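Local atomic coordinates of conserved hypothetical protein TM1158 (Thermotoga maritima, PDB entry 1O1Y), a protein that probably acts as a class I glutamine amidotransferase, releasing ammonia from the side-chain amide of glutamine for transfer to a second substrate. Residues S103-A107 with D152-P157; G69-E73 with K108-V114; I32-W38 with L229-E234; D25-E30 with S39-L43. One frame throughout, in Å; residues are numbered along the deposited sequence.

In the fold
Contact 1 is the most deeply buried, contacts 2 and 3 are partly buried, and contact 4 lies at the surface. Contacts 1 and 2 share helix 102-109 and touch: contact 1 sets it on strand 152-154 through an aromatic ring, while contact 2 ties its C-terminal end and the chain beyond it to a turn, through a lysine and a tyrosine hydroxyl. Contacts 3 and 4 lie across the chain's centre from contact 1, share helix 28-35 and touch through F33, L26 and F40. Contact 3 joins that helix to helix 211-237 with an apolar middle and ion pairs at its rim; contact 4 joins its start to edge strand 39-43 through one tyrosine hydroxyl.

Contact 1 (S103-A107 with D152-P157); sequences SQMLA and DTFDLP. With SO4 (sulfate ion), chain C.
The helix that leaves the nucleophile elbow of the class I glutamine amidotransferase fold lays S103, Q104 and A107 over F154 of strand 152-154. The elbow cysteine, probably the nucleophile, is present as cysteinesulfonic acid at position 100, and S103 OG is hydrogen-bonded to its backbone O. All three helix residues meet the F154 ring obliquely: S103 OG lies 3.7 Å from F154 CE1, Q104 CG is 3.7 Å from F154 CD1, and A107 CB is 4.0 Å from F154 CG. With CG of F154 between its own backbone N and carbonyl carbon (chi1 50°), the ring spans one helical turn, from S103 to A107. P157 CG closes the far end, 3.9 Å from A107 CA.

Q104 runs extended across F154, its amide plane 63° from the ring. Although Q104 NE2 comes within 3.1 Å of D152 O, the angle is too poor for a hydrogen bond; NE2 is instead bonded to Q183 OE1, and D152 O to H150 ND1. A water donates to Q104 OE1 (2.9 Å) and to D152 OD2 (2.8 Å). A leucine in place of Q104 would probably leave Q183 OE1 without its donor and that water without one of its two acceptors. At the strand's start D152 N donates to O2 of a sulfate, probably from the crystallisation liquor, at 2.9 Å with an N-H...O angle of 160°; G151 N also binds it.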
loop_
_atom_site.group_PDB
_atom_site.type_symbol
_atom_site.label_atom_id
_atom_site.label_comp_id
_atom_site.label_asym_id
_atom_site.label_seq_id
_atom_site.Cartn_x
_atom_site.Cartn_y
_atom_site.Cartn_z
ATOM N N SER A 103 -2.526 -4.854 -0.742
ATOM C CA SER A 103 -3.956 -4.848 -0.452
ATOM C C SER A 103 -4.628 -6.089 -1.042
ATOM O O SER A 103 -5.555 -6.639 -0.442
ATOM C CB SER A 103 -4.653 -3.569 -0.982
ATOM O OG SER A 103 -4.675 -3.502 -2.420
ATOM N N GLN A 104 -4.195 -6.503 -2.221
ATOM C CA GLN A 104 -4.754 -7.679 -2.893
ATOM C C GLN A 104 -4.374 -8.955 -2.153
ATOM O O GLN A 104 -5.189 -9.855 -1.983
ATOM C CB GLN A 104 -4.220 -7.725 -4.321
ATOM C CG GLN A 104 -4.792 -6.603 -5.137
ATOM C CD GLN A 104 -4.052 -6.337 -6.396
ATOM O OE1 GLN A 104 -3.093 -7.037 -6.758
ATOM N NE2 GLN A 104 -4.486 -5.308 -7.090
HETATM N N MSE A 105 -3.145 -9.019 -1.645
HETATM C CA MSE A 105 -2.708 -10.179 -0.861
HETATM C C MSE A 105 -3.486 -10.275 0.435
HETATM O O MSE A 105 -3.855 -11.368 0.864
HETATM C CB MSE A 105 -1.199 -10.108 -0.589
HETATM C CG MSE A 105 -0.394 -10.285 -1.883
HETATM SE SE MSE A 105 1.510 -10.134 -1.596
HETATM C CE MSE A 105 1.790 -11.727 -0.568
ATOM N N LEU A 106 -3.746 -9.139 1.059
ATOM C CA LEU A 106 -4.556 -9.121 2.269
ATOM C C LEU A 106 -5.984 -9.602 1.962
ATOM O O LEU A 106 -6.554 -10.414 2.699
ATOM C CB LEU A 106 -4.600 -7.710 2.887
ATOM C CG LEU A 106 -5.504 -7.541 4.128
ATOM C CD1 LEU A 106 -5.088 -8.410 5.299
ATOM C CD2 LEU A 106 -5.543 -6.058 4.557
ATOM N N ALA A 107 -6.583 -9.082 0.898
ATOM C CA ALA A 107 -7.930 -9.505 0.490
ATOM C C ALA A 107 -8.019 -11.009 0.271
ATOM O O ALA A 107 -8.967 -11.657 0.678
ATOM C CB ALA A 107 -8.349 -8.793 -0.761
ATOM N N ASP A 152 -4.978 -4.996 -11.560
ATOM C CA ASP A 152 -5.823 -5.973 -10.860
ATOM C C ASP A 152 -6.655 -5.262 -9.820
ATOM O O ASP A 152 -6.338 -4.147 -9.358
ATOM C CB ASP A 152 -4.996 -7.048 -10.166
ATOM C CG ASP A 152 -4.478 -8.132 -11.119
ATOM O OD1 ASP A 152 -4.740 -8.099 -12.366
ATOM O OD2 ASP A 152 -3.745 -9.059 -10.665
ATOM N N THR A 153 -7.734 -5.921 -9.455
ATOM C CA THR A 153 -8.587 -5.511 -8.333
ATOM C C THR A 153 -9.055 -6.726 -7.523
ATOM O O THR A 153 -8.551 -7.814 -7.678
ATOM C CB THR A 153 -9.777 -4.630 -8.894
ATOM O OG1 THR A 153 -10.485 -3.980 -7.817
ATOM C CG2 THR A 153 -10.766 -5.439 -9.638
ATOM N N PHE A 154 -9.999 -6.528 -6.616
ATOM C CA PHE A 154 -10.433 -7.578 -5.731
ATOM C C PHE A 154 -11.875 -7.360 -5.306
ATOM O O PHE A 154 -12.407 -6.260 -5.395
ATOM C CB PHE A 154 -9.518 -7.665 -4.486
ATOM C CG PHE A 154 -9.293 -6.337 -3.795
ATOM C CD1 PHE A 154 -8.221 -5.527 -4.143
ATOM C CD2 PHE A 154 -10.189 -5.877 -2.834
ATOM C CE1 PHE A 154 -8.065 -4.270 -3.537
ATOM C CE2 PHE A 154 -10.030 -4.635 -2.223
ATOM C CZ PHE A 154 -8.977 -3.834 -2.582
ATOM N N ASP A 155 -12.487 -8.444 -4.835
ATOM C CA ASP A 155 -13.762 -8.398 -4.122
ATOM C C ASP A 155 -13.516 -7.939 -2.687
ATOM O O ASP A 155 -12.445 -8.118 -2.136
ATOM C CB ASP A 155 -14.373 -9.765 -4.063
ATOM C CG ASP A 155 -14.950 -10.213 -5.385
ATOM O OD1 ASP A 155 -15.239 -9.335 -6.242
ATOM O OD2 ASP A 155 -15.153 -11.429 -5.625
ATOM N N LEU A 156 -14.526 -7.334 -2.079
ATOM C CA LEU A 156 -14.442 -6.936 -0.670
ATOM C C LEU A 156 -14.588 -8.159 0.219
ATOM O O LEU A 156 -15.557 -8.874 0.116
ATOM C CB LEU A 156 -15.560 -5.938 -0.363
ATOM C CG LEU A 156 -15.650 -5.355 1.055
ATOM C CD1 LEU A 156 -14.487 -4.452 1.293
ATOM C CD2 LEU A 156 -16.938 -4.613 1.219
ATOM N N PRO A 157 -13.610 -8.445 1.083
ATOM C CA PRO A 157 -13.749 -9.605 1.947
ATOM C C PRO A 157 -14.967 -9.478 2.841
ATOM O O PRO A 157 -15.376 -8.374 3.228
ATOM C CB PRO A 157 -12.486 -9.573 2.793
ATOM C CG PRO A 157 -11.469 -8.857 1.971
ATOM C CD PRO A 157 -12.287 -7.806 1.238
HETATM S S SO4 C . -1.228 -5.266 -11.109
HETATM O O1 SO4 C . -0.885 -4.517 -12.301
HETATM O O2 SO4 C . -2.346 -4.714 -10.306
HETATM O O3 SO4 C . -0.040 -5.191 -10.258
HETATM O O4 SO4 C . -1.481 -6.688 -11.390
HETATM O O HOH W 1 -2.739 -9.558 -8.074
#

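Contact 2 (G69-E73 with K108-V114); sequences GAYEE and KVLGASV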
loop_
_atom_site.group_PDB
_atom_site.type_symbol
_atom_site.label_atom_id
_atom_site.label_comp_id
_atom_site.label_asym_id
_atom_site.label_seq_id
_atom_site.Cartn_x
_atom_site.Cartn_y
_atom_site.Cartn_z
ATOM N N GLY A 69 1.339 -11.324 -9.451
ATOM C CA GLY A 69 -0.059 -11.615 -9.220
ATOM C C GLY A 69 -0.231 -12.318 -7.882
ATOM O O GLY A 69 0.648 -13.075 -7.454
ATOM N N ALA A 70 -1.391 -12.129 -7.254
ATOM C CA ALA A 70 -1.669 -12.723 -5.959
ATOM C C ALA A 70 -1.715 -14.242 -5.965
ATOM O O ALA A 70 -1.572 -14.831 -4.922
ATOM C CB ALA A 70 -2.999 -12.165 -5.398
ATOM N N TYR A 71 -1.952 -14.893 -7.108
ATOM C CA TYR A 71 -1.986 -16.333 -7.202
ATOM C C TYR A 71 -0.713 -16.881 -7.820
ATOM O O TYR A 71 -0.696 -18.032 -8.228
ATOM C CB TYR A 71 -3.163 -16.793 -8.071
ATOM C CG TYR A 71 -4.487 -16.328 -7.509
ATOM C CD1 TYR A 71 -5.173 -15.272 -8.088
ATOM C CD2 TYR A 71 -5.006 -16.907 -6.368
ATOM C CE1 TYR A 71 -6.382 -14.827 -7.548
ATOM C CE2 TYR A 71 -6.240 -16.480 -5.817
ATOM C CZ TYR A 71 -6.902 -15.435 -6.426
ATOM O OH TYR A 71 -8.064 -15.002 -5.914
ATOM N N GLU A 72 0.335 -16.071 -7.920
ATOM C CA GLU A 72 1.528 -16.521 -8.651
ATOM C C GLU A 72 2.635 -17.038 -7.722
ATOM O O GLU A 72 3.821 -16.749 -7.921
ATOM C CB GLU A 72 2.043 -15.403 -9.538
ATOM C CG GLU A 72 1.075 -15.058 -10.657
ATOM C CD GLU A 72 1.720 -14.174 -11.722
ATOM O OE1 GLU A 72 1.708 -14.584 -12.867
ATOM O OE2 GLU A 72 2.257 -13.082 -11.410
ATOM N N GLU A 73 2.247 -17.849 -6.736
ATOM C CA GLU A 73 3.229 -18.398 -5.800
ATOM C C GLU A 73 4.253 -19.331 -6.414
ATOM O O GLU A 73 5.370 -19.403 -5.908
ATOM C CB GLU A 73 2.562 -19.166 -4.648
ATOM C CG GLU A 73 1.820 -18.240 -3.721
ATOM C CD GLU A 73 0.317 -18.398 -3.835
ATOM O OE1 GLU A 73 -0.199 -18.375 -5.001
ATOM O OE2 GLU A 73 -0.316 -18.555 -2.748
ATOM N N LYS A 108 -7.019 -11.569 -0.395
ATOM C CA LYS A 108 -6.952 -13.005 -0.621
ATOM C C LYS A 108 -6.914 -13.809 0.697
ATOM O O LYS A 108 -7.600 -14.799 0.837
ATOM C CB LYS A 108 -5.727 -13.345 -1.510
ATOM C CG LYS A 108 -5.518 -14.822 -1.694
ATOM C CD LYS A 108 -4.331 -15.094 -2.647
ATOM C CE LYS A 108 -3.780 -16.508 -2.459
ATOM N NZ LYS A 108 -2.654 -16.901 -3.390
ATOM N N VAL A 109 -6.077 -13.389 1.636
ATOM C CA VAL A 109 -5.978 -14.073 2.920
ATOM C C VAL A 109 -7.334 -14.050 3.645
ATOM O O VAL A 109 -7.720 -15.024 4.326
ATOM C CB VAL A 109 -4.840 -13.504 3.761
ATOM C CG1 VAL A 109 -4.894 -14.035 5.165
ATOM C CG2 VAL A 109 -3.496 -13.844 3.125
ATOM N N LEU A 110 -8.084 -12.964 3.448
ATOM C CA LEU A 110 -9.407 -12.779 4.064
ATOM C C LEU A 110 -10.510 -13.413 3.199
ATOM O O LEU A 110 -11.713 -13.196 3.424
ATOM C CB LEU A 110 -9.657 -11.284 4.248
ATOM C CG LEU A 110 -8.731 -10.633 5.286
ATOM C CD1 LEU A 110 -9.027 -9.153 5.327
ATOM C CD2 LEU A 110 -8.928 -11.246 6.645
ATOM N N GLY A 111 -10.109 -14.172 2.187
ATOM C CA GLY A 111 -11.039 -15.029 1.481
ATOM C C GLY A 111 -11.623 -14.486 0.178
ATOM O O GLY A 111 -12.430 -15.174 -0.426
ATOM N N ALA A 112 -11.181 -13.316 -0.277
ATOM C CA ALA A 112 -11.766 -12.646 -1.451
ATOM C C ALA A 112 -10.948 -12.941 -2.698
ATOM O O ALA A 112 -9.753 -13.113 -2.609
ATOM C CB ALA A 112 -11.802 -11.152 -1.242
ATOM N N SER A 113 -11.610 -12.972 -3.847
ATOM C CA SER A 113 -10.952 -13.171 -5.124
ATOM C C SER A 113 -10.218 -11.907 -5.538
ATOM O O SER A 113 -10.658 -10.776 -5.276
ATOM C CB SER A 113 -11.986 -13.568 -6.211
ATOM O OG SER A 113 -12.630 -14.792 -5.939
ATOM N N VAL A 114 -9.109 -12.120 -6.217
ATOM C CA VAL A 114 -8.349 -11.089 -6.883
ATOM C C VAL A 114 -8.336 -11.411 -8.376
ATOM O O VAL A 114 -8.246 -12.580 -8.794
ATOM C CB VAL A 114 -6.890 -11.086 -6.334
ATOM C CG1 VAL A 114 -5.997 -10.117 -7.094
ATOM C CG2 VAL A 114 -6.926 -10.851 -4.840
HETATM O O HOH W 2 -8.545 -15.453 -3.423
#
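K108, in the last turn of helix 102-109, reaches across to the type I beta turn G69-E72 in the loop between strand 60-63 and helix 78-92. Its chain is fully extended, CG anti to the backbone N (chi1 175°), which delivers NZ to A70 O at 2.8 Å, tilted from the carbonyl plane. The same NZ forms a salt bridge with E73 OE2 at 2.9 Å, approaching from above the carboxylate plane; E73 is modelled in two conformers, so this second grip is doubtful. On the way, K108 CD passes Y71 CE2 at 4.0 Å, and NZ ends oblique to the ring.

The helix then ends in a Schellman motif with G111, at positive phi, as its C-prime residue: G111 N bonds to K108 O and A112 N to A107 O. A112 O accepts from a water that also lies 2.6 Å from Y71 OH.

V114 CG1 packs on A70 CB at 4.0 Å, and V114 N donates to the Y71 hydroxyl, nearly straight at 167°. Water and peptide N-H thus both hold the hydroxyl. V114 O sits in the plane of the Y71 ring at its edge, 3.2 Å from Y71 CE1.

Contact 3 (I32-W38 with L229-E234); sequences IFREKNW and LRSLLE. With SO4 (sulfate ion), chain G.
The shortest polar bond here runs from K36 NZ to E234 OE1, a 2.7 Å salt bridge that meets the carboxylate on its anti side. K36 bends only at its end (chi4 -57°): its CD lies over the rim of one face of W38 before NZ turns to the glutamate.

The second ion pair has the reverse polarity. R230 NH2 donates to E35 OE1 at 3.2 Å and 167°, with the oxygen in the guanidinium plane and met on its syn side; E35 OE2 is bonded to K226.

Inward of these pairs, helix 28-35 packs on helix 211-237. I32 CD1 fits against L229 CG and R230 CG, 3.8 Å from each, while I32 CG2 is 4.0 Å from L233 CD1. F33 crosses L233 at about a right angle, F33 CE1 lying 3.9 Å from L233 CD1. W38, following the Schellman motif that ends the first helix at N37, turns its ring edge to L233 O and sets CZ3 4.1 Å from L233 CB.

Each segment thus supplies one acid and one base to the other, an exchange that probably offsets the proximity of the like charges K36 NZ and R230 NE, 5.4 Å apart, along the rim of an apolar interface.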
loop_
_atom_site.group_PDB
_atom_site.type_symbol
_atom_site.label_atom_id
_atom_site.label_comp_id
_atom_site.label_asym_id
_atom_site.label_seq_id
_atom_site.Cartn_x
_atom_site.Cartn_y
_atom_site.Cartn_z
ATOM N N ILE A 32 8.549 10.202 6.996
ATOM C CA ILE A 32 7.737 10.264 8.207
ATOM C C ILE A 32 8.340 9.454 9.336
ATOM O O ILE A 32 8.393 9.921 10.473
ATOM C CB ILE A 32 6.316 9.849 7.938
ATOM C CG1 ILE A 32 5.650 10.832 6.989
ATOM C CG2 ILE A 32 5.549 9.741 9.272
ATOM C CD1 ILE A 32 4.347 10.350 6.433
ATOM N N PHE A 33 8.808 8.250 9.043
ATOM C CA PHE A 33 9.395 7.403 10.086
ATOM C C PHE A 33 10.613 8.080 10.618
ATOM O O PHE A 33 10.857 8.106 11.829
ATOM C CB PHE A 33 9.764 6.019 9.526
ATOM C CG PHE A 33 8.616 5.183 9.062
ATOM C CD1 PHE A 33 7.271 5.528 9.261
ATOM C CD2 PHE A 33 8.901 3.985 8.396
ATOM C CE1 PHE A 33 6.238 4.724 8.768
ATOM C CE2 PHE A 33 7.863 3.173 7.926
ATOM C CZ PHE A 33 6.538 3.525 8.114
ATOM N N ARG A 34 11.419 8.660 9.724
ATOM C CA ARG A 34 12.594 9.357 10.186
ATOM C C ARG A 34 12.265 10.590 11.070
ATOM O O ARG A 34 12.934 10.824 12.070
ATOM C CB ARG A 34 13.511 9.762 9.006
ATOM C CG ARG A 34 14.293 8.566 8.472
ATOM C CD ARG A 34 15.238 8.896 7.292
ATOM N NE ARG A 34 15.679 7.678 6.567
ATOM C CZ ARG A 34 16.614 6.820 7.011
ATOM N NH1 ARG A 34 17.220 7.009 8.183
ATOM N NH2 ARG A 34 16.955 5.766 6.279
ATOM N N GLU A 35 11.274 11.355 10.650
ATOM C CA GLU A 35 10.795 12.547 11.376
ATOM C C GLU A 35 10.404 12.171 12.797
ATOM O O GLU A 35 10.684 12.914 13.721
ATOM C CB GLU A 35 9.611 13.144 10.626
ATOM C CG GLU A 35 10.111 13.944 9.422
ATOM C CD GLU A 35 9.076 14.226 8.337
ATOM O OE1 GLU A 35 7.868 14.217 8.651
ATOM O OE2 GLU A 35 9.502 14.492 7.158
ATOM N N LYS A 36 9.813 10.990 12.955
ATOM C CA LYS A 36 9.320 10.527 14.264
ATOM C C LYS A 36 10.279 9.605 14.984
ATOM O O LYS A 36 9.955 9.094 16.068
ATOM C CB LYS A 36 8.024 9.814 14.074
ATOM C CG LYS A 36 6.909 10.671 13.527
ATOM C CD LYS A 36 5.640 9.837 13.501
ATOM C CE LYS A 36 4.464 10.490 12.792
ATOM N NZ LYS A 36 4.069 11.828 13.343
ATOM N N ASN A 37 11.496 9.446 14.451
ATOM C CA ASN A 37 12.476 8.468 14.985
ATOM C C ASN A 37 11.833 7.073 15.177
ATOM O O ASN A 37 12.177 6.351 16.108
ATOM C CB ASN A 37 13.101 8.901 16.287
ATOM C CG ASN A 37 14.130 10.004 16.097
ATOM O OD1 ASN A 37 13.800 11.199 16.117
ATOM N ND2 ASN A 37 15.381 9.615 15.918
ATOM N N TRP A 38 10.924 6.712 14.300
ATOM C CA TRP A 38 10.491 5.323 14.242
ATOM C C TRP A 38 11.573 4.446 13.577
ATOM O O TRP A 38 12.068 4.778 12.517
ATOM C CB TRP A 38 9.209 5.189 13.476
ATOM C CG TRP A 38 8.035 5.788 14.130
ATOM C CD1 TRP A 38 7.983 6.367 15.358
ATOM C CD2 TRP A 38 6.689 5.759 13.643
ATOM N NE1 TRP A 38 6.700 6.763 15.641
ATOM C CE2 TRP A 38 5.879 6.397 14.621
ATOM C CE3 TRP A 38 6.078 5.290 12.473
ATOM C CZ2 TRP A 38 4.503 6.575 14.468
ATOM C CZ3 TRP A 38 4.704 5.460 12.322
ATOM C CH2 TRP A 38 3.931 6.105 13.326
ATOM N N LEU A 229 -1.209 10.832 5.270
ATOM C CA LEU A 229 -0.416 9.639 5.517
ATOM C C LEU A 229 0.096 9.658 6.985
ATOM O O LEU A 229 0.034 8.634 7.685
ATOM C CB LEU A 229 0.713 9.591 4.504
ATOM C CG LEU A 229 1.684 8.402 4.558
ATOM C CD1 LEU A 229 0.983 7.041 4.593
ATOM C CD2 LEU A 229 2.692 8.486 3.378
ATOM N N ARG A 230 0.574 10.811 7.442
ATOM C CA ARG A 230 0.992 10.988 8.845
ATOM C C ARG A 230 -0.176 10.678 9.786
ATOM O O ARG A 230 -0.011 9.977 10.793
ATOM C CB ARG A 230 1.404 12.411 9.170
ATOM C CG ARG A 230 2.745 12.773 8.845
ATOM C CD ARG A 230 3.083 14.175 9.356
ATOM N NE ARG A 230 4.302 14.654 8.737
ATOM C CZ ARG A 230 4.380 15.690 7.926
ATOM N NH1 ARG A 230 3.284 16.337 7.537
ATOM N NH2 ARG A 230 5.565 16.064 7.476
ATOM N N SER A 231 -1.360 11.195 9.455
ATOM C CA SER A 231 -2.534 10.986 10.299
ATOM C C SER A 231 -2.851 9.494 10.370
ATOM O O SER A 231 -3.171 8.984 11.449
ATOM C CB SER A 231 -3.751 11.770 9.794
ATOM O OG SER A 231 -3.514 13.164 10.000
ATOM N N LEU A 232 -2.916 8.852 9.210
ATOM C CA LEU A 232 -3.167 7.417 9.124
ATOM C C LEU A 232 -2.184 6.627 10.009
ATOM O O LEU A 232 -2.600 5.795 10.811
ATOM C CB LEU A 232 -3.148 6.923 7.679
ATOM C CG LEU A 232 -3.296 5.394 7.490
ATOM C CD1 LEU A 232 -4.678 4.929 8.040
ATOM C CD2 LEU A 232 -3.099 5.086 6.054
ATOM N N LEU A 233 -0.899 6.897 9.841
ATOM C CA LEU A 233 0.139 6.155 10.543
ATOM C C LEU A 233 0.050 6.366 12.034
ATOM O O LEU A 233 0.124 5.404 12.800
ATOM C CB LEU A 233 1.508 6.536 10.007
ATOM C CG LEU A 233 1.815 6.093 8.582
ATOM C CD1 LEU A 233 3.042 6.855 8.088
ATOM C CD2 LEU A 233 2.006 4.587 8.424
ATOM N N GLU A 234 -0.186 7.608 12.464
ATOM C CA GLU A 234 -0.300 7.869 13.866
ATOM C C GLU A 234 -1.462 7.100 14.475
ATOM O O GLU A 234 -1.364 6.574 15.582
ATOM C CB GLU A 234 -0.462 9.374 14.123
ATOM C CG GLU A 234 0.816 10.184 13.805
ATOM C CD GLU A 234 0.555 11.697 13.753
ATOM O OE1 GLU A 234 1.417 12.450 13.241
ATOM O OE2 GLU A 234 -0.502 12.123 14.258
HETATM S S SO4 G . 18.110 11.280 14.148
HETATM O O1 SO4 G . 17.531 12.224 13.200
HETATM O O2 SO4 G . 17.625 11.532 15.508
HETATM O O3 SO4 G . 19.560 11.416 14.147
HETATM O O4 SO4 G . 17.707 9.946 13.739
#

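Contact 4 (D25-E30 with S39-L43); sequences DLGMME and SFDYL. With SO4 (sulfate ion), chain B.
The Y42 ring reaches from strand 39-43 to the start of helix 28-35, and its hydroxyl lands between L26 and E30. With CG set anti to the backbone N, E30 extends to this hydroxyl and crosses Y42 at about a right angle: the carboxylate plane is turned 80° from the ring, yet OE1 lies near the ring plane at its edge. The hydroxyl donates to it, Y42 OH to E30 OE1 measuring 2.9 Å, and meets that oxygen nearly along its C-O axis. It also accepts from the backbone, L26 N to Y42 OH being 3.1 Å at 162°. One oxygen therefore ties two points of the opposite segment.

L26 and Y42 slide past each other in opposite directions, L26 CD1 resting 3.7 Å from Y42 CZ. The same methyl continues to F40, with L26 CD1 3.8 Å from F40 CD1, so bridging both aromatics of the strand. E30 crosses F40 squarely too, but here its carboxylate plane is only 17° from the ring, and E30 CG touches F40 CZ at 3.5 Å. D25 CB lies 3.4 Å from Y42 OH, while D25 OD1 accepts from G27 N in an Asx turn.

A phenylalanine at Y42 would probably leave L26 N and E30 OE1 without their shared partner and the glutamate head freer to turn. R19 adds a cation-pi contact to the Y42 ring. The arrangement is that of a beta-alpha-beta crossover, strand 14-18, helix 28-35 and strand 39-43, at the edge of the sheet in this flavodoxin-like fold.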
loop_
_atom_site.group_PDB
_atom_site.type_symbol
_atom_site.label_atom_id
_atom_site.label_comp_id
_atom_site.label_asym_id
_atom_site.label_seq_id
_atom_site.Cartn_x
_atom_site.Cartn_y
_atom_site.Cartn_z
ATOM N N ASP A 25 9.249 1.416 -2.770
ATOM C CA ASP A 25 9.682 1.387 -1.384
ATOM C C ASP A 25 8.723 2.162 -0.488
ATOM O O ASP A 25 7.563 2.381 -0.842
ATOM C CB ASP A 25 11.115 1.848 -1.318
ATOM C CG ASP A 25 11.276 3.349 -1.641
ATOM O OD1 ASP A 25 10.287 4.077 -1.905
ATOM O OD2 ASP A 25 12.400 3.853 -1.634
ATOM N N LEU A 26 9.175 2.579 0.692
ATOM C CA LEU A 26 8.285 3.258 1.623
ATOM C C LEU A 26 7.857 4.644 1.171
ATOM O O LEU A 26 6.940 5.226 1.736
ATOM C CB LEU A 26 8.913 3.355 3.012
ATOM C CG LEU A 26 8.883 2.058 3.827
ATOM C CD1 LEU A 26 9.911 2.193 4.971
ATOM C CD2 LEU A 26 7.528 1.709 4.339
ATOM N N GLY A 27 8.539 5.187 0.170
ATOM C CA GLY A 27 8.204 6.522 -0.306
ATOM C C GLY A 27 8.299 7.529 0.838
ATOM O O GLY A 27 9.258 7.505 1.649
HETATM N N MSE A 28 7.288 8.379 0.942
HETATM C CA MSE A 28 7.251 9.415 1.977
HETATM C C MSE A 28 7.050 8.835 3.365
HETATM O O MSE A 28 7.320 9.533 4.349
HETATM C CB MSE A 28 6.119 10.421 1.712
HETATM C CG MSE A 28 6.321 11.169 0.416
HETATM SE SE MSE A 28 5.128 12.758 0.300
HETATM C CE MSE A 28 3.523 11.995 -0.096
HETATM N N MSE A 29 6.662 7.573 3.478
HETATM C CA MSE A 29 6.644 6.927 4.799
HETATM C C MSE A 29 8.022 6.884 5.405
HETATM O O MSE A 29 8.150 7.031 6.627
HETATM C CB MSE A 29 6.025 5.547 4.782
HETATM C CG MSE A 29 4.564 5.529 4.543
HETATM SE SE MSE A 29 3.828 3.728 4.594
HETATM C CE MSE A 29 4.092 3.309 2.721
ATOM N N GLU A 30 9.070 6.721 4.584
ATOM C CA GLU A 30 10.440 6.766 5.122
ATOM C C GLU A 30 10.770 8.115 5.812
ATOM O O GLU A 30 11.380 8.156 6.890
ATOM C CB GLU A 30 11.466 6.493 4.012
ATOM C CG GLU A 30 12.707 5.842 4.499
ATOM C CD GLU A 30 13.576 5.408 3.334
ATOM O OE1 GLU A 30 13.315 4.351 2.714
ATOM O OE2 GLU A 30 14.484 6.170 3.028
ATOM N N SER A 39 11.924 3.337 14.215
ATOM C CA SER A 39 12.826 2.343 13.591
ATOM C C SER A 39 12.066 1.628 12.487
ATOM O O SER A 39 10.843 1.475 12.542
ATOM C CB SER A 39 13.284 1.322 14.628
ATOM O OG SER A 39 14.055 1.957 15.602
ATOM N N PHE A 40 12.794 1.215 11.455
ATOM C CA PHE A 40 12.198 0.355 10.431
ATOM C C PHE A 40 13.210 -0.598 9.812
ATOM O O PHE A 40 14.425 -0.286 9.685
ATOM C CB PHE A 40 11.447 1.168 9.363
ATOM C CG PHE A 40 12.306 2.144 8.617
ATOM C CD1 PHE A 40 12.788 1.828 7.352
ATOM C CD2 PHE A 40 12.629 3.383 9.184
ATOM C CE1 PHE A 40 13.596 2.719 6.658
ATOM C CE2 PHE A 40 13.441 4.297 8.504
ATOM C CZ PHE A 40 13.927 3.962 7.230
ATOM N N ASP A 41 12.720 -1.778 9.477
ATOM C CA ASP A 41 13.488 -2.819 8.785
ATOM C C ASP A 41 12.807 -3.107 7.479
ATOM O O ASP A 41 11.593 -3.379 7.453
ATOM C CB ASP A 41 13.492 -4.124 9.593
ATOM C CG ASP A 41 14.127 -3.984 10.978
ATOM O OD1 ASP A 41 15.054 -3.178 11.173
ATOM O OD2 ASP A 41 13.830 -4.735 11.912
ATOM N N TYR A 42 13.551 -3.016 6.372
ATOM C CA TYR A 42 13.020 -3.541 5.123
ATOM C C TYR A 42 13.210 -5.066 5.150
ATOM O O TYR A 42 14.255 -5.586 5.565
ATOM C CB TYR A 42 13.756 -2.986 3.908
ATOM C CG TYR A 42 13.251 -1.642 3.433
ATOM C CD1 TYR A 42 13.977 -0.493 3.641
ATOM C CD2 TYR A 42 12.054 -1.548 2.718
ATOM C CE1 TYR A 42 13.534 0.712 3.189
ATOM C CE2 TYR A 42 11.589 -0.349 2.280
ATOM C CZ TYR A 42 12.333 0.781 2.485
ATOM O OH TYR A 42 11.862 1.972 2.047
ATOM N N LEU A 43 12.211 -5.768 4.681
ATOM C CA LEU A 43 12.302 -7.217 4.432
ATOM C C LEU A 43 12.115 -7.421 2.916
ATOM O O LEU A 43 11.031 -7.250 2.405
ATOM C CB LEU A 43 11.249 -7.986 5.193
ATOM C CG LEU A 43 11.313 -9.512 5.013
ATOM C CD1 LEU A 43 12.575 -10.103 5.601
ATOM C CD2 LEU A 43 10.070 -10.139 5.624
HETATM S S SO4 B . 13.497 0.005 18.964
HETATM O O1 SO4 B . 14.370 0.849 18.137
HETATM O O2 SO4 B . 12.111 0.215 18.499
HETATM O O3 SO4 B . 13.678 0.366 20.366
HETATM O O4 SO4 B . 13.923 -1.388 18.843
#